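Local atomic coordinates of paenibacillus xanthan lyase (PDB entry 6F2P), a protein that cleaves the polysaccharide xanthan as a lyase, probably by beta-elimination. Residues Y13-N18 / D136-L140; D29-V34 / L335-I340; I37-A41 / D79-A83. One frame throughout, in Å; residues are numbered along the deposited sequence.

Contact 1 of 3, residues Y13-N18 / D136-L140; sequences YKAMLN and DIVAL
Both segments are helical: Tyr-13 to Asn-18 form the C-terminal end of helix 4-18, and Asp-136 to Leu-140 lie near the end of helix 123-141. Their short axes approach to 9.5 Å at a signed crossing angle of -105°, a steep crossing in which Lys-14 CA and Ala-139 CA come within 5.8 Å and Leu-17 CA and Asp-136 CA within 7.6 Å. Two hydrogen bonds tie the pair. Tyr-13, with chi1 t, gives its OH to Asp-136 OD1 at 2.9 Å, with OD1 at the ring edge, near its plane. Lys-14, extended with all four chi angles t, reaches along the second helix so that NZ donates to the carbonyl O of Leu-140 at 3.2 Å. Apolar contacts fill the space between these bonds. Ala-139 CB sits 3.9 Å from Tyr-13 CD2 and 3.9 Å from Leu-17 CD1, its small side chain allowing the close backbone approach, while Leu-17 CB meets Leu-140 CD2 at 3.8 Å; both leucines are mt. The crossing belongs to the alpha-helical N-terminal domain of family 8 lyases, where helices pack as an incomplete toroid. Tyr-78 of helix 68-85 touches Leu-17, Asp-136 and Leu-140, Ile-180 of helix 168-184 reaches Tyr-13, and Ile-243 of helix 229-244 packs on Tyr-13 and Met-16.

Contact 2 of 3, residues D29-V34 / L335-I340; sequences DIAARV and LKAVSI
Residues Asp-29 to Val-34 are regular helix near the start of helix 28-46, with Arg-33 N bonded to Asp-29 O (3.2 Å) and Val-34 N to Ile-30 O (2.9 Å). Leu-335 to Ser-339 form an irregular loop that straightens at Val-338 and Ser-339 (psi 175° and 169°); Ser-339 takes the N-cap position and Ile-340 begins helix 340-351. Ile-30 CA and Ile-340 CA are 5.9 Å apart, Asp-29 CA and Leu-335 CA 6.5 Å. A water joins the backbones, donating to Asp-29 O at 2.7 Å and Leu-335 O at 3.0 Å. Arg-33 (chi1 t, chi2 and chi3 p) curls its guanidinium into the carbonyl-lined loop: NH2 is 2.8 Å from Lys-336 O, and NE 3.4 Å from Val-338 O. Its aliphatic part rests on Ile-340, CG to CG1 at 3.5 Å. Val-34 CG2 meets Ile-340 CD1 at 3.8 Å, and Ile-30 CG2 meets Ile-340 CG2 at 4.1 Å. Asp-29 OD2 lies 3.4 Å from Leu-335 CD1, while Asp-29 OD1 forms a salt bridge with Lys-332. The arrangement is a helix packed against an interhelical loop and N-cap, joining helix 28-46 of the lyase's alpha-helical domain to the start of helix 340-351, which precedes its beta-sheet region.

Contact 3 of 3, residues I37-A41 / D79-A83; sequences ITVTA and DMALA
Ile-37 (chi1 m, chi2 t) lays its CG2 methyl over the backbone and side chains of the facing helix, 3.6 Å from Ala-83 CA and 3.8 Å from Ala-83 CB. The motif is a close helix-helix packing between consecutive helices, 28-46 and 68-85, of the alpha-helical domain of a family 8 polysaccharide lyase. Both segments are regular helix, with Ala-41 N bonded to Ile-37 O at 3.1 Å and Ala-83 N to Asp-79 O at 3.2 Å. Their short axes come to 8.2 Å and cross at a signed angle of -136°, so the two helices run in broadly opposing directions. The CA atoms of Ala-41 and Met-80 are 4.4 Å apart, those of Thr-38 and Ala-83 5.3 Å. Alanines make this possible: Ala-41 CB touches Ala-83 CB at 3.4 Å, Met-80 CA at 3.8 Å and Asp-79 O at 3.7 Å, leaving little room for larger side chains. The tp rotamer of Leu-82 places its CG 3.8 Å from Ile-37 CG2. Thr-40 CG2 rests 3.5 Å from Asp-79 OD2, while the Thr-40 hydroxyl bonds to Ala-36 O within its own helix. Thr-38 points its CB away, and its OG1 pairs with Ser-89 OG in the loop after helix 68-85. The side chain of Met-80 packs on Leu-97 and Ile-101 of helix 95-111. No direct hydrogen bond crosses the interface; instead one water bridges the two backbones, donating to Ile-37 O at 2.9 Å and to Asp-79 O at 2.8 Å.

All three contacts lie in the helical part of the molecule, on the same side of the chain's centre and over 40 Å from it. Their centres are about 16 Å apart for contacts 1 and 2 and about 13 Å for the other two pairs. Helix 28-46 serves contacts 2 and 3 and follows helix 4-18 of contact 1. In sequence, contact 3 spans the fewest residues and falls within the spans of both others, whereas contacts 1 and 2 interleave. They pack together: Leu-82 and Leu-140 join contacts 3 and 1, and Ile-340 CD1 approaches Ile-37 CD1 at 4.1 Å. Together they draw the first helices, helix 123-141 and the start of helix 340-351 into one continuous packing.

Contact 1 of 3, residues Y13-N18 / D136-L140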
# COMPACT_ATOMS: atom_id res chain seq x y z
N TYR A 13 -10.98 -37.23 -12.75
CA TYR A 13 -11.11 -36.81 -11.35
C TYR A 13 -10.65 -37.91 -10.42
O TYR A 13 -9.91 -37.66 -9.47
CB TYR A 13 -12.56 -36.45 -11.02
CG TYR A 13 -12.73 -35.80 -9.67
CD1 TYR A 13 -12.08 -34.61 -9.38
CD2 TYR A 13 -13.54 -36.35 -8.68
CE1 TYR A 13 -12.22 -33.99 -8.15
CE2 TYR A 13 -13.69 -35.74 -7.45
CZ TYR A 13 -13.02 -34.55 -7.19
OH TYR A 13 -13.14 -33.91 -5.97
N LYS A 14 -11.12 -39.12 -10.70
CA LYS A 14 -10.77 -40.28 -9.91
C LYS A 14 -9.26 -40.45 -9.91
O LYS A 14 -8.65 -40.68 -8.86
CB LYS A 14 -11.46 -41.54 -10.44
CG LYS A 14 -11.03 -42.81 -9.74
CD LYS A 14 -11.93 -43.98 -10.09
CE LYS A 14 -11.28 -45.30 -9.71
NZ LYS A 14 -12.24 -46.42 -9.84
N ALA A 15 -8.65 -40.31 -11.08
CA ALA A 15 -7.19 -40.35 -11.18
C ALA A 15 -6.49 -39.26 -10.34
O ALA A 15 -5.37 -39.45 -9.88
CB ALA A 15 -6.77 -40.27 -12.62
N MET A 16 -7.14 -38.12 -10.14
CA MET A 16 -6.57 -37.11 -9.23
C MET A 16 -6.65 -37.62 -7.80
O MET A 16 -5.74 -37.41 -7.00
CB MET A 16 -7.31 -35.78 -9.33
CG MET A 16 -7.30 -35.14 -10.71
SD MET A 16 -8.46 -33.76 -10.80
CE MET A 16 -7.53 -32.49 -9.93
N LEU A 17 -7.76 -38.27 -7.47
CA LEU A 17 -7.95 -38.83 -6.14
C LEU A 17 -6.97 -39.98 -5.83
O LEU A 17 -6.36 -40.00 -4.76
CB LEU A 17 -9.38 -39.31 -5.98
CG LEU A 17 -10.47 -38.24 -6.08
CD1 LEU A 17 -11.83 -38.90 -5.91
CD2 LEU A 17 -10.27 -37.18 -5.03
N ASN A 18 -6.81 -40.92 -6.75
CA ASN A 18 -6.05 -42.13 -6.42
C ASN A 18 -4.74 -42.34 -7.17
O ASN A 18 -4.04 -43.32 -6.93
CB ASN A 18 -6.93 -43.39 -6.50
CG ASN A 18 -7.31 -43.75 -7.92
OD1 ASN A 18 -6.81 -43.17 -8.89
ND2 ASN A 18 -8.19 -44.73 -8.06
N ASP A 136 -16.42 -37.54 -3.48
CA ASP A 136 -15.17 -38.24 -3.69
C ASP A 136 -15.33 -39.75 -3.57
O ASP A 136 -14.81 -40.49 -4.40
CB ASP A 136 -14.11 -37.71 -2.72
CG ASP A 136 -13.72 -36.27 -3.02
OD1 ASP A 136 -14.24 -35.70 -4.01
OD2 ASP A 136 -12.88 -35.72 -2.28
N ILE A 137 -16.07 -40.19 -2.56
CA ILE A 137 -16.37 -41.60 -2.40
C ILE A 137 -17.02 -42.14 -3.66
O ILE A 137 -16.53 -43.11 -4.25
CB ILE A 137 -17.31 -41.85 -1.21
CG1 ILE A 137 -16.62 -41.47 0.09
CG2 ILE A 137 -17.77 -43.32 -1.18
CD1 ILE A 137 -17.57 -41.33 1.25
N VAL A 138 -18.11 -41.51 -4.07
CA VAL A 138 -18.84 -41.92 -5.26
C VAL A 138 -17.94 -41.93 -6.50
O VAL A 138 -18.08 -42.79 -7.36
CB VAL A 138 -20.06 -41.03 -5.50
CG1 VAL A 138 -20.73 -41.37 -6.83
CG2 VAL A 138 -21.06 -41.19 -4.35
N ALA A 139 -16.99 -41.00 -6.58
CA ALA A 139 -16.09 -40.99 -7.72
C ALA A 139 -15.27 -42.27 -7.77
O ALA A 139 -15.15 -42.92 -8.81
CB ALA A 139 -15.18 -39.76 -7.68
N LEU A 140 -14.72 -42.66 -6.62
CA LEU A 140 -13.90 -43.86 -6.54
C LEU A 140 -14.72 -45.14 -6.74
O LEU A 140 -14.26 -46.08 -7.38
CB LEU A 140 -13.20 -43.92 -5.18
CG LEU A 140 -12.26 -42.77 -4.85
CD1 LEU A 140 -11.77 -42.89 -3.42
CD2 LEU A 140 -11.08 -42.75 -5.82

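Contact 2 of 3, residues D29-V34 / L335-I340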
# COMPACT_ATOMS: atom_id res chain seq x y z
N ASP A 29 8.57 -42.85 -2.80
CA ASP A 29 7.62 -41.84 -2.41
C ASP A 29 6.19 -42.32 -2.63
O ASP A 29 5.35 -42.21 -1.74
CB ASP A 29 7.91 -40.53 -3.14
CG ASP A 29 9.22 -39.93 -2.71
OD1 ASP A 29 9.49 -39.91 -1.49
OD2 ASP A 29 9.99 -39.50 -3.60
N ILE A 30 5.93 -42.90 -3.80
CA ILE A 30 4.64 -43.53 -4.06
C ILE A 30 4.37 -44.68 -3.09
O ILE A 30 3.27 -44.79 -2.53
CB ILE A 30 4.53 -44.05 -5.51
CG1 ILE A 30 4.57 -42.87 -6.48
CG2 ILE A 30 3.25 -44.86 -5.68
CD1 ILE A 30 4.56 -43.25 -7.94
N ALA A 31 5.38 -45.52 -2.87
CA ALA A 31 5.24 -46.67 -1.97
C ALA A 31 4.83 -46.26 -0.56
O ALA A 31 3.93 -46.85 0.03
CB ALA A 31 6.52 -47.48 -1.94
N ALA A 32 5.49 -45.24 -0.03
CA ALA A 32 5.19 -44.72 1.29
C ALA A 32 3.74 -44.25 1.37
O ALA A 32 3.06 -44.49 2.37
CB ALA A 32 6.12 -43.58 1.62
N ARG A 33 3.27 -43.59 0.32
CA ARG A 33 1.91 -43.07 0.31
C ARG A 33 0.88 -44.21 0.26
O ARG A 33 -0.12 -44.19 0.98
CB ARG A 33 1.72 -42.10 -0.85
CG ARG A 33 0.32 -41.53 -1.00
CD ARG A 33 -0.25 -41.04 0.32
NE ARG A 33 0.46 -39.88 0.83
CZ ARG A 33 0.26 -39.36 2.04
NH1 ARG A 33 -0.63 -39.91 2.85
NH2 ARG A 33 0.96 -38.30 2.43
N VAL A 34 1.15 -45.21 -0.57
CA VAL A 34 0.27 -46.36 -0.69
C VAL A 34 0.11 -47.06 0.65
O VAL A 34 -1.00 -47.36 1.08
CB VAL A 34 0.82 -47.36 -1.72
CG1 VAL A 34 0.04 -48.67 -1.67
CG2 VAL A 34 0.77 -46.75 -3.11
N LEU A 335 6.60 -34.15 -0.99
CA LEU A 335 6.33 -35.53 -1.42
C LEU A 335 5.63 -36.38 -0.36
O LEU A 335 4.82 -37.25 -0.68
CB LEU A 335 7.61 -36.23 -1.90
CG LEU A 335 8.14 -35.66 -3.22
CD1 LEU A 335 9.55 -36.13 -3.50
CD2 LEU A 335 7.23 -36.03 -4.38
N LYS A 336 5.92 -36.11 0.91
CA LYS A 336 5.32 -36.87 2.00
C LYS A 336 3.92 -36.36 2.36
O LYS A 336 3.25 -36.96 3.20
CB LYS A 336 6.20 -36.82 3.23
CG LYS A 336 7.48 -37.63 3.11
CD LYS A 336 8.53 -37.09 4.06
CE LYS A 336 9.61 -38.12 4.32
NZ LYS A 336 9.08 -39.26 5.13
N ALA A 337 3.49 -35.27 1.74
CA ALA A 337 2.23 -34.65 2.13
C ALA A 337 1.11 -34.79 1.09
O ALA A 337 -0.05 -34.83 1.45
CB ALA A 337 2.44 -33.19 2.48
N VAL A 338 1.47 -34.87 -0.18
CA VAL A 338 0.47 -34.84 -1.25
C VAL A 338 0.04 -36.22 -1.73
O VAL A 338 0.58 -37.25 -1.32
CB VAL A 338 0.99 -34.07 -2.47
CG1 VAL A 338 1.36 -32.66 -2.07
CG2 VAL A 338 2.17 -34.80 -3.06
N SER A 339 -0.94 -36.22 -2.63
CA SER A 339 -1.49 -37.45 -3.16
C SER A 339 -0.52 -38.09 -4.14
O SER A 339 0.46 -37.46 -4.55
CB SER A 339 -2.81 -37.17 -3.87
OG SER A 339 -2.57 -36.42 -5.05
N ILE A 340 -0.81 -39.33 -4.51
CA ILE A 340 0.05 -40.06 -5.43
C ILE A 340 0.14 -39.31 -6.74
O ILE A 340 1.23 -39.14 -7.29
CB ILE A 340 -0.45 -41.50 -5.65
CG1 ILE A 340 -0.27 -42.31 -4.36
CG2 ILE A 340 0.31 -42.16 -6.80
CD1 ILE A 340 -0.95 -43.66 -4.38
O HOH W 1 5.41 -40.09 -0.02

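Contact 3 of 3, residues I37-A41 / D79-A83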
# COMPACT_ATOMS: atom_id res chain seq x y z
N ILE A 37 -1.93 -44.89 2.97
CA ILE A 37 -3.33 -45.03 2.57
C ILE A 37 -3.94 -46.32 3.10
O ILE A 37 -5.05 -46.32 3.65
CB ILE A 37 -3.47 -44.97 1.04
CG1 ILE A 37 -3.17 -43.55 0.55
CG2 ILE A 37 -4.85 -45.41 0.62
CD1 ILE A 37 -3.18 -43.41 -0.96
N THR A 38 -3.20 -47.42 2.95
CA THR A 38 -3.66 -48.73 3.40
C THR A 38 -3.86 -48.76 4.92
O THR A 38 -4.92 -49.18 5.41
CB THR A 38 -2.66 -49.82 3.02
OG1 THR A 38 -2.45 -49.82 1.60
CG2 THR A 38 -3.17 -51.18 3.47
N VAL A 39 -2.85 -48.31 5.65
CA VAL A 39 -2.90 -48.32 7.11
C VAL A 39 -4.08 -47.51 7.64
O VAL A 39 -4.83 -47.98 8.51
CB VAL A 39 -1.59 -47.79 7.71
CG1 VAL A 39 -1.73 -47.59 9.21
CG2 VAL A 39 -0.45 -48.75 7.40
N THR A 40 -4.26 -46.31 7.10
CA THR A 40 -5.35 -45.43 7.51
C THR A 40 -6.70 -46.11 7.29
O THR A 40 -7.57 -46.10 8.18
CB THR A 40 -5.31 -44.07 6.77
OG1 THR A 40 -4.20 -43.30 7.25
CG2 THR A 40 -6.57 -43.29 7.02
N ALA A 41 -6.88 -46.70 6.12
CA ALA A 41 -8.12 -47.40 5.82
C ALA A 41 -8.36 -48.56 6.79
O ALA A 41 -9.47 -48.72 7.30
CB ALA A 41 -8.12 -47.90 4.41
N ASP A 79 -11.58 -42.58 3.12
CA ASP A 79 -10.25 -43.17 3.32
C ASP A 79 -10.27 -44.64 2.95
O ASP A 79 -9.34 -45.13 2.31
CB ASP A 79 -9.77 -43.00 4.77
CG ASP A 79 -9.37 -41.57 5.09
OD1 ASP A 79 -9.11 -40.80 4.14
OD2 ASP A 79 -9.32 -41.22 6.29
N MET A 80 -11.33 -45.34 3.34
CA MET A 80 -11.49 -46.76 3.05
C MET A 80 -11.64 -46.98 1.54
O MET A 80 -10.97 -47.83 0.95
CB MET A 80 -12.70 -47.33 3.80
CG MET A 80 -12.56 -47.26 5.32
SD MET A 80 -14.11 -47.50 6.22
CE MET A 80 -14.52 -49.19 5.80
N ALA A 81 -12.53 -46.20 0.94
CA ALA A 81 -12.72 -46.21 -0.51
C ALA A 81 -11.40 -45.96 -1.25
O ALA A 81 -11.15 -46.56 -2.30
CB ALA A 81 -13.78 -45.18 -0.91
N LEU A 82 -10.56 -45.09 -0.70
CA LEU A 82 -9.29 -44.76 -1.31
C LEU A 82 -8.39 -45.99 -1.39
O LEU A 82 -7.86 -46.32 -2.45
CB LEU A 82 -8.58 -43.63 -0.56
CG LEU A 82 -7.29 -43.08 -1.19
CD1 LEU A 82 -7.51 -42.58 -2.62
CD2 LEU A 82 -6.68 -41.98 -0.35
N ALA A 83 -8.20 -46.67 -0.26
CA ALA A 83 -7.37 -47.87 -0.25
C ALA A 83 -8.00 -48.93 -1.14
O ALA A 83 -7.30 -49.65 -1.85
CB ALA A 83 -7.19 -48.40 1.16
O HOH W 2 -6.98 -44.22 3.41